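Local coordinates for protein Pcdhgb2 (Mus musculus, PDB 5SZR) that binds calcium ions between successive cadherin domains and probably mediates calcium-dependent cell adhesion, possibly in establishing and maintaining specific neuronal connections, at residues 13-18 and 101-106; 370-375 and 408-413; 171-176 and 203-208; 288-293 and 310-315. All coordinates share one frame; numbering follows the deposited sequence. Where two conformers were deposited one is given.

Contact 1 (13-18 and 101-106); sequences TLREDV and LDENDC. With CA (calcium ion), chain K; CA (calcium ion), chain J; CA (calcium ion), chain L.
Glu16 runs from the end of its strand across the linker 101-106 and ends between two calcium ions. Its CB rests near Leu101 O. CG, set between the backbone N and the carbonyl carbon (chi1 60°), lies 3.5 Å from Leu101 O and 3.6 Å from Glu103 CG, with the two glutamates sliding past each other in opposite directions. Beyond CG the chain is extended, and the carboxylate splits its oxygens between the metals: Glu16 OE1 binds one calcium at 2.5 Å, and Glu16 OE2 binds the second, also at 2.5 Å. Glu16 OE2 further accepts Glu103 N at 2.8 Å on its anti side. Asp105 meets Glu16 tip to tip, its carboxylate plane turned 71° away, and divides its own oxygens between the same two ions. Asp102 OD1 and Glu103 O join the second ion, so the close approach of these oxygens is paid for by metal. Glu73 and Asp138 complete that shell; Asp71 and Glu73 serve the first. Asn104 OD1 and Cys106 O bind a third calcium. Leu101 N donates to Leu14 O at 2.8 Å, and Glu16 N to Leu101 O at 3.3 Å, bracketing the parallel bridge of Arg15 with Leu101. Strand 9-15 forms one edge of its domain's mixed sheet beside strand 91-101, just where the chain leaves for strand 109-113 of the next cadherin domain.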
loop_
_atom_site.group_PDB
_atom_site.type_symbol
_atom_site.label_atom_id
_atom_site.label_comp_id
_atom_site.label_asym_id
_atom_site.label_seq_id
_atom_site.Cartn_x
_atom_site.Cartn_y
_atom_site.Cartn_z
ATOM N N THR A 13 -60.351 8.765 -29.738
ATOM C CA THR A 13 -59.058 8.421 -29.159
ATOM C C THR A 13 -59.052 8.767 -27.676
ATOM O O THR A 13 -59.624 9.778 -27.260
ATOM C CB THR A 13 -57.895 9.149 -29.851
ATOM O OG1 THR A 13 -57.922 10.540 -29.507
ATOM C CG2 THR A 13 -57.978 8.996 -31.360
ATOM N N LEU A 14 -58.397 7.927 -26.880
ATOM C CA LEU A 14 -58.281 8.139 -25.446
ATOM C C LEU A 14 -56.832 7.991 -25.012
ATOM O O LEU A 14 -56.135 7.068 -25.445
ATOM C CB LEU A 14 -59.145 7.148 -24.653
ATOM C CG LEU A 14 -60.646 7.070 -24.939
ATOM C CD1 LEU A 14 -61.305 6.041 -24.027
ATOM C CD2 LEU A 14 -61.302 8.433 -24.785
ATOM N N ARG A 15 -56.377 8.913 -24.168
ATOM C CA ARG A 15 -55.085 8.750 -23.520
ATOM C C ARG A 15 -55.181 7.646 -22.475
ATOM O O ARG A 15 -56.178 7.534 -21.757
ATOM C CB ARG A 15 -54.641 10.062 -22.878
ATOM C CG ARG A 15 -54.324 11.171 -23.876
ATOM C CD ARG A 15 -54.117 12.505 -23.173
ATOM N NE ARG A 15 -53.493 13.500 -24.040
ATOM C CZ ARG A 15 -54.162 14.364 -24.799
ATOM N NH1 ARG A 15 -53.501 15.231 -25.553
ATOM N NH2 ARG A 15 -55.489 14.359 -24.807
ATOM N N GLU A 16 -54.137 6.820 -22.392
ATOM C CA GLU A 16 -54.198 5.662 -21.504
ATOM C C GLU A 16 -54.301 6.037 -20.031
ATOM O O GLU A 16 -54.594 5.160 -19.212
ATOM C CB GLU A 16 -52.984 4.757 -21.727
ATOM C CG GLU A 16 -51.638 5.409 -21.464
ATOM C CD GLU A 16 -50.510 4.389 -21.361
ATOM O OE1 GLU A 16 -50.775 3.244 -20.941
ATOM O OE2 GLU A 16 -49.364 4.732 -21.707
ATOM N N ASP A 17 -54.108 7.305 -19.672
ATOM C CA ASP A 17 -54.117 7.718 -18.275
ATOM C C ASP A 17 -55.437 8.344 -17.834
ATOM O O ASP A 17 -55.511 8.858 -16.714
ATOM C CB ASP A 17 -52.967 8.693 -18.003
ATOM C CG ASP A 17 -53.127 10.008 -18.744
ATOM O OD1 ASP A 17 -53.860 10.891 -18.250
ATOM O OD2 ASP A 17 -52.512 10.165 -19.819
ATOM N N VAL A 18 -56.473 8.315 -18.668
ATOM C CA VAL A 18 -57.741 8.934 -18.255
ATOM C C VAL A 18 -58.325 8.152 -17.085
ATOM O O VAL A 18 -58.227 6.910 -17.062
ATOM C CB VAL A 18 -58.728 9.003 -19.430
ATOM C CG1 VAL A 18 -58.163 9.854 -20.566
ATOM C CG2 VAL A 18 -59.113 7.613 -19.925
ATOM N N LEU A 101 -53.965 6.071 -26.835
ATOM C CA LEU A 101 -52.728 6.806 -27.053
ATOM C C LEU A 101 -51.694 6.418 -26.007
ATOM O O LEU A 101 -52.010 6.283 -24.821
ATOM C CB LEU A 101 -52.978 8.315 -27.014
ATOM C CG LEU A 101 -53.828 8.826 -28.177
ATOM C CD1 LEU A 101 -54.092 10.316 -28.044
ATOM C CD2 LEU A 101 -53.151 8.507 -29.500
ATOM N N ASP A 102 -50.457 6.238 -26.455
ATOM C CA ASP A 102 -49.377 5.832 -25.570
ATOM C C ASP A 102 -48.879 7.019 -24.756
ATOM O O ASP A 102 -48.555 8.073 -25.312
ATOM C CB ASP A 102 -48.228 5.233 -26.379
ATOM C CG ASP A 102 -46.958 5.075 -25.563
ATOM O OD1 ASP A 102 -47.043 4.608 -24.408
ATOM O OD2 ASP A 102 -45.877 5.430 -26.080
ATOM N N GLU A 103 -48.819 6.843 -23.438
ATOM C CA GLU A 103 -48.188 7.789 -22.533
ATOM C C GLU A 103 -46.916 7.176 -21.966
ATOM O O GLU A 103 -46.752 5.954 -21.923
ATOM C CB GLU A 103 -49.125 8.182 -21.385
ATOM C CG GLU A 103 -50.455 8.787 -21.824
ATOM C CD GLU A 103 -50.301 10.169 -22.431
ATOM O OE1 GLU A 103 -50.977 10.456 -23.446
ATOM O OE2 GLU A 103 -49.499 10.965 -21.893
ATOM N N ASN A 104 -46.014 8.048 -21.526
ATOM C CA ASN A 104 -44.743 7.635 -20.938
ATOM C C ASN A 104 -44.992 7.265 -19.482
ATOM O O ASN A 104 -44.861 8.090 -18.577
ATOM C CB ASN A 104 -43.711 8.747 -21.072
ATOM C CG ASN A 104 -42.317 8.302 -20.688
ATOM O OD1 ASN A 104 -42.057 7.115 -20.499
ATOM N ND2 ASN A 104 -41.405 9.260 -20.581
ATOM N N ASP A 105 -45.365 6.004 -19.248
ATOM C CA ASP A 105 -45.611 5.526 -17.893
ATOM C C ASP A 105 -44.815 4.271 -17.549
ATOM O O ASP A 105 -45.093 3.643 -16.523
ATOM C CB ASP A 105 -47.110 5.282 -17.665
ATOM C CG ASP A 105 -47.699 4.259 -18.623
ATOM O OD1 ASP A 105 -47.066 3.960 -19.655
ATOM O OD2 ASP A 105 -48.809 3.760 -18.347
ATOM N N CYS A 106 -43.830 3.895 -18.366
ATOM C CA CYS A 106 -42.981 2.739 -18.101
ATOM C C CYS A 106 -41.537 3.206 -17.979
ATOM O O CYS A 106 -40.998 3.817 -18.909
ATOM C CB CYS A 106 -43.115 1.683 -19.201
ATOM S SG CYS A 106 -44.698 0.799 -19.188
HETATM CA CA CA K . -47.210 3.528 -22.012
HETATM CA CA CA J . -49.302 1.763 -19.487
HETATM CA CA CA L . -40.677 5.072 -20.993
HETATM O O HOH W 1 -47.809 0.094 -17.902
HETATM O O HOH W 2 -50.754 1.973 -17.689
#

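Contact 2 (370-375 and 408-413); sequences HVLQAS and AVRDGG. With CA (calcium ion), chain R; MAN (alpha-D-mannopyranose), chain U.
His370 and Ala408 form an antiparallel hydrogen-bonded pair: His370 N donates to Ala408 O at 2.8 Å, and Ala408 N to His370 O at 2.7 Å. Two residues on, Leu372 and Gln373 make a classic beta bulge opposite Leu406. Apolar contact follows on the side chains' face, with Leu372 CD1 lying 3.7 Å from Ala408 CB. That methyl also sits under the Arg410 guanidinium, 4.2 Å from its plane and over its centre. The His370 ring crosses the Arg410 side chain at about a right angle, CG 4.0 Å from Arg410 NH1, while His370 NE2 is hydrogen-bonded to Ser368 OG. Sugar bonds come from Arg410 NE, which donates to O5 of an attached mannose at 2.9 Å and more weakly to O6; Arg410 NH2 reaches O5 at 3.3 Å. Asp411 OD2 binds calcium, and its OD1 closes an Asx turn to Gly413 N. The guanidinium, lying over the Ala408 methyl, therefore spends N-H groups on a neutral sugar at its edge, which probably ties its rotation to the glycan.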
loop_
_atom_site.group_PDB
_atom_site.type_symbol
_atom_site.label_atom_id
_atom_site.label_comp_id
_atom_site.label_asym_id
_atom_site.label_seq_id
_atom_site.Cartn_x
_atom_site.Cartn_y
_atom_site.Cartn_z
ATOM N N HIS A 370 53.674 6.704 34.648
ATOM C CA HIS A 370 53.506 7.200 36.005
ATOM C C HIS A 370 54.518 6.557 36.941
ATOM O O HIS A 370 54.855 5.378 36.791
ATOM C CB HIS A 370 52.092 6.923 36.520
ATOM C CG HIS A 370 51.012 7.421 35.612
ATOM N ND1 HIS A 370 50.397 8.641 35.787
ATOM C CD2 HIS A 370 50.439 6.861 34.521
ATOM C CE1 HIS A 370 49.488 8.811 34.843
ATOM N NE2 HIS A 370 49.495 7.747 34.061
ATOM N N VAL A 371 54.997 7.341 37.905
ATOM C CA VAL A 371 55.837 6.838 38.986
ATOM C C VAL A 371 54.927 6.356 40.106
ATOM O O VAL A 371 54.164 7.143 40.675
ATOM C CB VAL A 371 56.804 7.917 39.498
ATOM C CG1 VAL A 371 57.511 7.439 40.776
ATOM C CG2 VAL A 371 57.827 8.272 38.431
ATOM N N LEU A 372 55.001 5.066 40.428
ATOM C CA LEU A 372 54.234 4.563 41.560
ATOM C C LEU A 372 55.014 4.682 42.865
ATOM O O LEU A 372 54.447 5.067 43.895
ATOM C CB LEU A 372 53.825 3.106 41.321
ATOM C CG LEU A 372 53.103 2.798 40.004
ATOM C CD1 LEU A 372 52.774 1.312 39.919
ATOM C CD2 LEU A 372 51.834 3.647 39.834
ATOM N N GLN A 373 56.309 4.364 42.838
ATOM C CA GLN A 373 57.163 4.446 44.012
ATOM C C GLN A 373 58.492 5.060 43.609
ATOM O O GLN A 373 58.991 4.807 42.508
ATOM C CB GLN A 373 57.392 3.066 44.638
ATOM C CG GLN A 373 56.137 2.405 45.167
ATOM C CD GLN A 373 56.351 0.948 45.527
ATOM O OE1 GLN A 373 57.410 0.375 45.262
ATOM N NE2 GLN A 373 55.341 0.338 46.135
ATOM N N ALA A 374 59.055 5.870 44.502
ATOM C CA ALA A 374 60.347 6.501 44.274
ATOM C C ALA A 374 61.107 6.554 45.588
ATOM O O ALA A 374 60.542 6.956 46.611
ATOM C CB ALA A 374 60.187 7.912 43.701
ATOM N N SER A 375 62.380 6.145 45.563
ATOM C CA SER A 375 63.193 6.236 46.772
ATOM C C SER A 375 63.484 7.680 47.153
ATOM O O SER A 375 63.787 7.954 48.318
ATOM C CB SER A 375 64.501 5.453 46.604
ATOM O OG SER A 375 65.155 5.786 45.393
ATOM N N ALA A 408 54.714 2.776 36.027
ATOM C CA ALA A 408 53.559 2.136 35.419
ATOM C C ALA A 408 53.252 2.823 34.098
ATOM O O ALA A 408 53.159 4.056 34.041
ATOM C CB ALA A 408 52.337 2.195 36.348
ATOM N N VAL A 409 53.105 2.033 33.041
ATOM C CA VAL A 409 52.626 2.523 31.756
ATOM C C VAL A 409 51.173 2.084 31.611
ATOM O O VAL A 409 50.873 0.883 31.628
ATOM C CB VAL A 409 53.500 2.019 30.594
ATOM C CG1 VAL A 409 53.790 0.529 30.729
ATOM C CG2 VAL A 409 52.855 2.336 29.261
ATOM N N ARG A 410 50.270 3.060 31.503
ATOM C CA ARG A 410 48.834 2.823 31.464
ATOM C C ARG A 410 48.259 3.285 30.133
ATOM O O ARG A 410 48.762 4.228 29.516
ATOM C CB ARG A 410 48.118 3.562 32.599
ATOM C CG ARG A 410 48.640 3.233 33.982
ATOM C CD ARG A 410 47.707 3.736 35.076
ATOM N NE ARG A 410 47.871 2.943 36.292
ATOM C CZ ARG A 410 48.415 3.387 37.420
ATOM N NH1 ARG A 410 48.836 4.641 37.514
ATOM N NH2 ARG A 410 48.518 2.575 38.463
ATOM N N ASP A 411 47.195 2.620 29.688
ATOM C CA ASP A 411 46.470 3.123 28.536
ATOM C C ASP A 411 45.340 4.037 29.010
ATOM O O ASP A 411 45.146 4.260 30.208
ATOM C CB ASP A 411 45.969 1.976 27.648
ATOM C CG ASP A 411 45.026 1.015 28.367
ATOM O OD1 ASP A 411 44.306 1.425 29.302
ATOM O OD2 ASP A 411 44.998 -0.169 27.974
ATOM N N GLY A 412 44.593 4.587 28.062
ATOM C CA GLY A 412 43.541 5.521 28.404
ATOM C C GLY A 412 42.162 4.896 28.397
ATOM O O GLY A 412 41.154 5.603 28.355
ATOM N N GLY A 413 42.110 3.568 28.449
ATOM C CA GLY A 413 40.855 2.853 28.461
ATOM C C GLY A 413 40.154 2.929 29.803
ATOM O O GLY A 413 40.655 3.481 30.783
HETATM CA CA CA R . 44.980 -1.133 25.534
HETATM C C1 MAN U . 48.847 -0.638 36.271
HETATM C C2 MAN U . 49.104 -1.786 37.254
HETATM C C3 MAN U . 47.864 -2.679 37.318
HETATM C C4 MAN U . 46.646 -1.847 37.708
HETATM C C5 MAN U . 46.449 -0.751 36.650
HETATM C C6 MAN U . 45.295 0.182 36.955
HETATM O O2 MAN U . 49.286 -1.273 38.584
HETATM O O3 MAN U . 48.025 -3.769 38.213
HETATM O O4 MAN U . 45.485 -2.669 37.778
HETATM O O5 MAN U . 47.656 0.061 36.569
HETATM O O6 MAN U . 45.512 1.389 36.232
#

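Contact 3 (171-176 and 203-208); sequences RTLDRE and LHISDV. With CA (calcium ion), chain N; CA (calcium ion), chain M.
Arg175 and Asp207 meet where the Leu-Asp-Arg-Glu calcium motif of one cadherin domain lies beside the end of that domain's last strand. The tight part is built on the arginine. Its CB packs 3.8 Å from Ile205 CG2, and CG passes 3.4 Å from Ile205 O. A bend at chi3 (70°) then swings NE to Asp207, where Arg175 NE donates to OD1 at 3.1 Å from 39° above the carboxylate plane. The two flat groups are turned 84° apart, and Arg175 NH2 reaches Glu176 OE2 at 3.1 Å. One guanidinium thus bridges two acids that share a calcium ion, and its charge would offset part of theirs. An alanine here would probably leave the Glu176 and Asp207 carboxylates without this counter-charge and open a gap beside the Ile205 carbonyl. Asp207 OD2 turns to Asn247 of the following domain, and Val208 O adds a backbone ligand to the same ion. The packing is looser at Leu173, whose CD1 stands 4.1 Å from Ile205 CD1; Leu119 and Tyr181 also touch this leucine. The watery side lies at the other calcium, where two waters share the shell with Asp174 OD1, Glu121 and Asp210. Glu176 OE1 spans both metals, 2.3 Å from this hydrated ion and 2.9 Å from the one held by Asp207.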
loop_
_atom_site.group_PDB
_atom_site.type_symbol
_atom_site.label_atom_id
_atom_site.label_comp_id
_atom_site.label_asym_id
_atom_site.label_seq_id
_atom_site.Cartn_x
_atom_site.Cartn_y
_atom_site.Cartn_z
ATOM N N ARG A 171 -8.576 4.001 -19.169
ATOM C CA ARG A 171 -7.568 4.522 -18.262
ATOM C C ARG A 171 -6.887 3.338 -17.592
ATOM O O ARG A 171 -7.544 2.349 -17.259
ATOM C CB ARG A 171 -8.203 5.451 -17.220
ATOM C CG ARG A 171 -7.234 6.128 -16.274
ATOM C CD ARG A 171 -7.985 7.003 -15.275
ATOM N NE ARG A 171 -8.788 8.027 -15.939
ATOM C CZ ARG A 171 -9.604 8.867 -15.309
ATOM N NH1 ARG A 171 -9.733 8.807 -13.991
ATOM N NH2 ARG A 171 -10.291 9.767 -15.997
ATOM N N THR A 172 -5.569 3.429 -17.425
ATOM C CA THR A 172 -4.839 2.387 -16.714
ATOM C C THR A 172 -5.259 2.360 -15.251
ATOM O O THR A 172 -5.406 3.405 -14.610
ATOM C CB THR A 172 -3.332 2.615 -16.812
ATOM O OG1 THR A 172 -3.050 3.999 -16.582
ATOM C CG2 THR A 172 -2.811 2.213 -18.182
ATOM N N LEU A 173 -5.450 1.155 -14.724
ATOM C CA LEU A 173 -5.894 0.982 -13.353
ATOM C C LEU A 173 -4.697 0.818 -12.421
ATOM O O LEU A 173 -3.559 0.617 -12.853
ATOM C CB LEU A 173 -6.833 -0.215 -13.256
ATOM C CG LEU A 173 -8.079 -0.081 -14.149
ATOM C CD1 LEU A 173 -8.728 -1.430 -14.401
ATOM C CD2 LEU A 173 -9.076 0.887 -13.532
ATOM N N ASP A 174 -4.966 0.920 -11.118
ATOM C CA ASP A 174 -3.911 0.776 -10.115
ATOM C C ASP A 174 -4.586 0.430 -8.790
ATOM O O ASP A 174 -5.175 1.305 -8.149
ATOM C CB ASP A 174 -3.076 2.042 -10.004
ATOM C CG ASP A 174 -1.968 1.923 -8.968
ATOM O OD1 ASP A 174 -1.675 0.793 -8.524
ATOM O OD2 ASP A 174 -1.383 2.963 -8.599
ATOM N N ARG A 175 -4.479 -0.840 -8.388
ATOM C CA ARG A 175 -5.096 -1.279 -7.140
ATOM C C ARG A 175 -4.530 -0.521 -5.949
ATOM O O ARG A 175 -5.261 -0.197 -5.005
ATOM C CB ARG A 175 -4.896 -2.782 -6.947
ATOM C CG ARG A 175 -5.704 -3.352 -5.794
ATOM C CD ARG A 175 -5.112 -4.644 -5.281
ATOM N NE ARG A 175 -3.840 -4.422 -4.597
ATOM C CZ ARG A 175 -3.735 -4.080 -3.316
ATOM N NH1 ARG A 175 -4.826 -3.922 -2.582
ATOM N NH2 ARG A 175 -2.540 -3.898 -2.768
ATOM N N GLU A 176 -3.228 -0.228 -5.975
ATOM C CA GLU A 176 -2.598 0.454 -4.852
ATOM C C GLU A 176 -3.140 1.867 -4.654
ATOM O O GLU A 176 -3.025 2.411 -3.550
ATOM C CB GLU A 176 -1.079 0.472 -5.040
ATOM C CG GLU A 176 -0.385 -0.846 -4.675
ATOM C CD GLU A 176 -0.620 -1.958 -5.689
ATOM O OE1 GLU A 176 -0.577 -1.678 -6.905
ATOM O OE2 GLU A 176 -0.844 -3.115 -5.270
ATOM N N LEU A 203 -16.946 -2.571 -8.704
ATOM C CA LEU A 203 -15.768 -3.172 -9.315
ATOM C C LEU A 203 -14.705 -3.436 -8.258
ATOM O O LEU A 203 -14.321 -2.527 -7.510
ATOM C CB LEU A 203 -15.202 -2.274 -10.417
ATOM C CG LEU A 203 -16.160 -2.055 -11.587
ATOM C CD1 LEU A 203 -15.488 -1.250 -12.692
ATOM C CD2 LEU A 203 -16.654 -3.395 -12.103
ATOM N N HIS A 204 -14.239 -4.676 -8.201
ATOM C CA HIS A 204 -13.132 -5.069 -7.343
ATOM C C HIS A 204 -11.883 -5.189 -8.205
ATOM O O HIS A 204 -11.862 -5.967 -9.164
ATOM C CB HIS A 204 -13.434 -6.389 -6.637
ATOM C CG HIS A 204 -14.465 -6.271 -5.559
ATOM N ND1 HIS A 204 -14.734 -5.082 -4.915
ATOM C CD2 HIS A 204 -15.292 -7.192 -5.010
ATOM C CE1 HIS A 204 -15.683 -5.276 -4.018
ATOM N NE2 HIS A 204 -16.039 -6.547 -4.055
ATOM N N ILE A 205 -10.859 -4.410 -7.877
ATOM C CA ILE A 205 -9.606 -4.423 -8.624
ATOM C C ILE A 205 -8.667 -5.419 -7.958
ATOM O O ILE A 205 -8.303 -5.248 -6.789
ATOM C CB ILE A 205 -8.973 -3.025 -8.681
ATOM C CG1 ILE A 205 -9.964 -2.000 -9.244
ATOM C CG2 ILE A 205 -7.701 -3.059 -9.511
ATOM C CD1 ILE A 205 -10.338 -2.232 -10.692
ATOM N N SER A 206 -8.282 -6.461 -8.692
ATOM C CA SER A 206 -7.408 -7.493 -8.150
ATOM C C SER A 206 -5.937 -7.110 -8.333
ATOM O O SER A 206 -5.578 -6.302 -9.194
ATOM C CB SER A 206 -7.694 -8.846 -8.806
ATOM O OG SER A 206 -7.515 -8.781 -10.207
ATOM N N ASP A 207 -5.085 -7.712 -7.509
ATOM C CA ASP A 207 -3.690 -7.299 -7.409
ATOM C C ASP A 207 -2.810 -8.004 -8.433
ATOM O O ASP A 207 -3.030 -9.169 -8.776
ATOM C CB ASP A 207 -3.149 -7.564 -6.002
ATOM C CG ASP A 207 -1.714 -7.079 -5.824
ATOM O OD1 ASP A 207 -1.477 -5.859 -5.958
ATOM O OD2 ASP A 207 -0.827 -7.914 -5.538
ATOM N N VAL A 208 -1.809 -7.274 -8.914
ATOM C CA VAL A 208 -0.728 -7.785 -9.744
ATOM C C VAL A 208 0.581 -7.411 -9.055
ATOM O O VAL A 208 0.655 -6.406 -8.341
ATOM C CB VAL A 208 -0.808 -7.211 -11.181
ATOM C CG1 VAL A 208 0.434 -7.536 -11.992
ATOM C CG2 VAL A 208 -2.047 -7.742 -11.887
HETATM CA CA CA N . -0.019 -4.462 -7.124
HETATM CA CA CA M . -0.475 -1.116 -9.152
HETATM O O HOH W 3 -0.674 0.137 -11.181
HETATM O O HOH W 4 1.550 0.225 -8.514
#

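Contact 4 (288-293 and 310-315); sequences LRSFQL and SMRVLV
Val313 fits against the face of the Phe291 ring, on the buried face of two antiparallel hairpin strands. Phe291 CG sits between its backbone N and carbonyl carbon (chi1 58°), and the ring lies beside the valine, pointing the same way. Val313 CB stands 3.6 Å above the ring plane, offset toward the rim, in a CH-pi contact. Val315 CG2 comes to the ring edge, 4.4 Å from Phe291 CE2, and the Phe283 ring adds an edge-to-face neighbour. Farther along this buried face, Leu293 CD2 and Met311 SD lie 4.1 Å apart, side chains parallel in direction. The reverse face is more polar, though Leu314 CD2 also leans on Ser290. Here Arg312 bends at chi3 and spreads its guanidinium beneath Gln292 CG, 3.6 Å from the plane. Arg312 NH1 donates in plane to Ser290 OG at 2.9 Å, and that hydroxyl in turn donates a hydrogen bond to Val313 O at 3.2 Å, from above the carbonyl plane. An alanine in place of Arg312 would probably leave Ser290 OG without its donor and Gln292 freer to turn. Val313 O, which also takes Phe291 N, is gripped twice. Chemically the hairpin is two-faced: carbon and sulfur fill the sandwich core, while on the mixed outer face arginine and serine carry a relay of hydrogen bonds.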
loop_
_atom_site.group_PDB
_atom_site.type_symbol
_atom_site.label_atom_id
_atom_site.label_comp_id
_atom_site.label_asym_id
_atom_site.label_seq_id
_atom_site.Cartn_x
_atom_site.Cartn_y
_atom_site.Cartn_z
ATOM N N LEU A 288 40.280 -6.990 11.789
ATOM C CA LEU A 288 39.470 -6.338 10.770
ATOM C C LEU A 288 38.620 -5.250 11.405
ATOM O O LEU A 288 37.862 -5.515 12.342
ATOM C CB LEU A 288 38.576 -7.354 10.049
ATOM C CG LEU A 288 37.716 -6.849 8.888
ATOM C CD1 LEU A 288 38.585 -6.247 7.788
ATOM C CD2 LEU A 288 36.878 -7.991 8.350
ATOM N N ARG A 289 38.743 -4.031 10.884
ATOM C CA ARG A 289 38.018 -2.892 11.425
ATOM C C ARG A 289 36.648 -2.700 10.792
ATOM O O ARG A 289 35.767 -2.112 11.430
ATOM C CB ARG A 289 38.846 -1.612 11.252
ATOM C CG ARG A 289 40.136 -1.601 12.070
ATOM C CD ARG A 289 41.247 -0.846 11.356
ATOM N NE ARG A 289 41.217 0.590 11.613
ATOM C CZ ARG A 289 42.146 1.244 12.305
ATOM N NH1 ARG A 289 43.183 0.590 12.808
ATOM N NH2 ARG A 289 42.043 2.552 12.489
ATOM N N SER A 290 36.439 -3.200 9.574
ATOM C CA SER A 290 35.218 -2.904 8.839
ATOM C C SER A 290 35.069 -3.884 7.683
ATOM O O SER A 290 36.062 -4.368 7.131
ATOM C CB SER A 290 35.234 -1.462 8.321
ATOM O OG SER A 290 34.026 -1.141 7.663
ATOM N N PHE A 291 33.817 -4.167 7.317
ATOM C CA PHE A 291 33.540 -4.938 6.112
ATOM C C PHE A 291 32.211 -4.494 5.517
ATOM O O PHE A 291 31.348 -3.939 6.203
ATOM C CB PHE A 291 33.544 -6.453 6.375
ATOM C CG PHE A 291 32.560 -6.906 7.414
ATOM C CD1 PHE A 291 31.308 -7.363 7.047
ATOM C CD2 PHE A 291 32.899 -6.904 8.756
ATOM C CE1 PHE A 291 30.399 -7.789 8.003
ATOM C CE2 PHE A 291 32.000 -7.331 9.719
ATOM C CZ PHE A 291 30.751 -7.776 9.343
ATOM N N GLN A 292 32.060 -4.745 4.220
ATOM C CA GLN A 292 30.898 -4.308 3.465
ATOM C C GLN A 292 30.035 -5.497 3.066
ATOM O O GLN A 292 30.522 -6.617 2.890
ATOM C CB GLN A 292 31.318 -3.524 2.221
ATOM C CG GLN A 292 31.046 -2.037 2.337
ATOM C CD GLN A 292 31.759 -1.224 1.275
ATOM O OE1 GLN A 292 32.839 -1.594 0.807
ATOM N NE2 GLN A 292 31.161 -0.100 0.895
ATOM N N LEU A 293 28.744 -5.226 2.900
ATOM C CA LEU A 293 27.734 -6.261 2.762
ATOM C C LEU A 293 26.614 -5.733 1.877
ATOM O O LEU A 293 26.211 -4.575 2.008
ATOM C CB LEU A 293 27.193 -6.647 4.143
ATOM C CG LEU A 293 26.516 -7.994 4.355
ATOM C CD1 LEU A 293 27.528 -9.108 4.161
ATOM C CD2 LEU A 293 25.906 -8.041 5.749
ATOM N N SER A 310 23.020 -1.621 0.531
ATOM C CA SER A 310 24.381 -1.777 1.023
ATOM C C SER A 310 24.409 -1.608 2.536
ATOM O O SER A 310 23.801 -0.676 3.078
ATOM C CB SER A 310 25.324 -0.770 0.364
ATOM O OG SER A 310 26.638 -0.891 0.890
ATOM N N MET A 311 25.113 -2.507 3.214
ATOM C CA MET A 311 25.348 -2.399 4.646
ATOM C C MET A 311 26.846 -2.385 4.908
ATOM O O MET A 311 27.580 -3.218 4.369
ATOM C CB MET A 311 24.694 -3.547 5.415
ATOM C CG MET A 311 25.045 -3.557 6.888
ATOM S SD MET A 311 24.311 -4.924 7.794
ATOM C CE MET A 311 22.644 -4.316 8.039
ATOM N N ARG A 312 27.293 -1.438 5.725
ATOM C CA ARG A 312 28.665 -1.407 6.211
ATOM C C ARG A 312 28.668 -1.667 7.712
ATOM O O ARG A 312 27.865 -1.088 8.452
ATOM C CB ARG A 312 29.342 -0.071 5.897
ATOM C CG ARG A 312 30.755 0.021 6.450
ATOM C CD ARG A 312 31.457 1.300 6.025
ATOM N NE ARG A 312 31.900 1.261 4.634
ATOM C CZ ARG A 312 33.039 0.705 4.228
ATOM N NH1 ARG A 312 33.852 0.132 5.108
ATOM N NH2 ARG A 312 33.367 0.722 2.945
ATOM N N VAL A 313 29.562 -2.543 8.153
ATOM C CA VAL A 313 29.653 -2.943 9.551
ATOM C C VAL A 313 30.995 -2.462 10.089
ATOM O O VAL A 313 32.051 -2.827 9.559
ATOM C CB VAL A 313 29.498 -4.464 9.708
ATOM C CG1 VAL A 313 29.638 -4.868 11.167
ATOM C CG2 VAL A 313 28.148 -4.910 9.145
ATOM N N LEU A 314 30.954 -1.630 11.128
ATOM C CA LEU A 314 32.154 -1.096 11.759
ATOM C C LEU A 314 32.416 -1.858 13.051
ATOM O O LEU A 314 31.602 -1.818 13.980
ATOM C CB LEU A 314 32.013 0.402 12.032
ATOM C CG LEU A 314 32.108 1.288 10.788
ATOM C CD1 LEU A 314 31.704 2.722 11.096
ATOM C CD2 LEU A 314 33.523 1.233 10.229
ATOM N N VAL A 315 33.540 -2.563 13.098
ATOM C CA VAL A 315 33.926 -3.323 14.282
ATOM C C VAL A 315 34.532 -2.357 15.293
ATOM O O VAL A 315 35.530 -1.687 15.006
ATOM C CB VAL A 315 34.911 -4.441 13.917
ATOM C CG1 VAL A 315 35.356 -5.189 15.162
ATOM C CG2 VAL A 315 34.273 -5.388 12.909
#

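How the contacts relate
The four contacts follow one another along a rod of cadherin domains 3-6, none touching another. Contacts 1 and 3, centres 48 Å apart, belong to successive calcium junctions and supply different parts of equivalent sites: contact 1 the strand-end glutamate and the linker, contact 3 the Asp-Arg-Glu motif and the start of the next linker. Contact 4, its centre 42 Å from that of contact 3, lies in the following domain, with the Val315 side chain about 8 Å from a calcium ion. Its strand 306-316 leads into the linker whose Asn319 and Asn321 share a calcium with Asp411 of contact 2; the nearest atoms of contacts 2 and 4 are about 15 Å apart. Contacts 1 and 2 stand 120 Å apart, centre to centre.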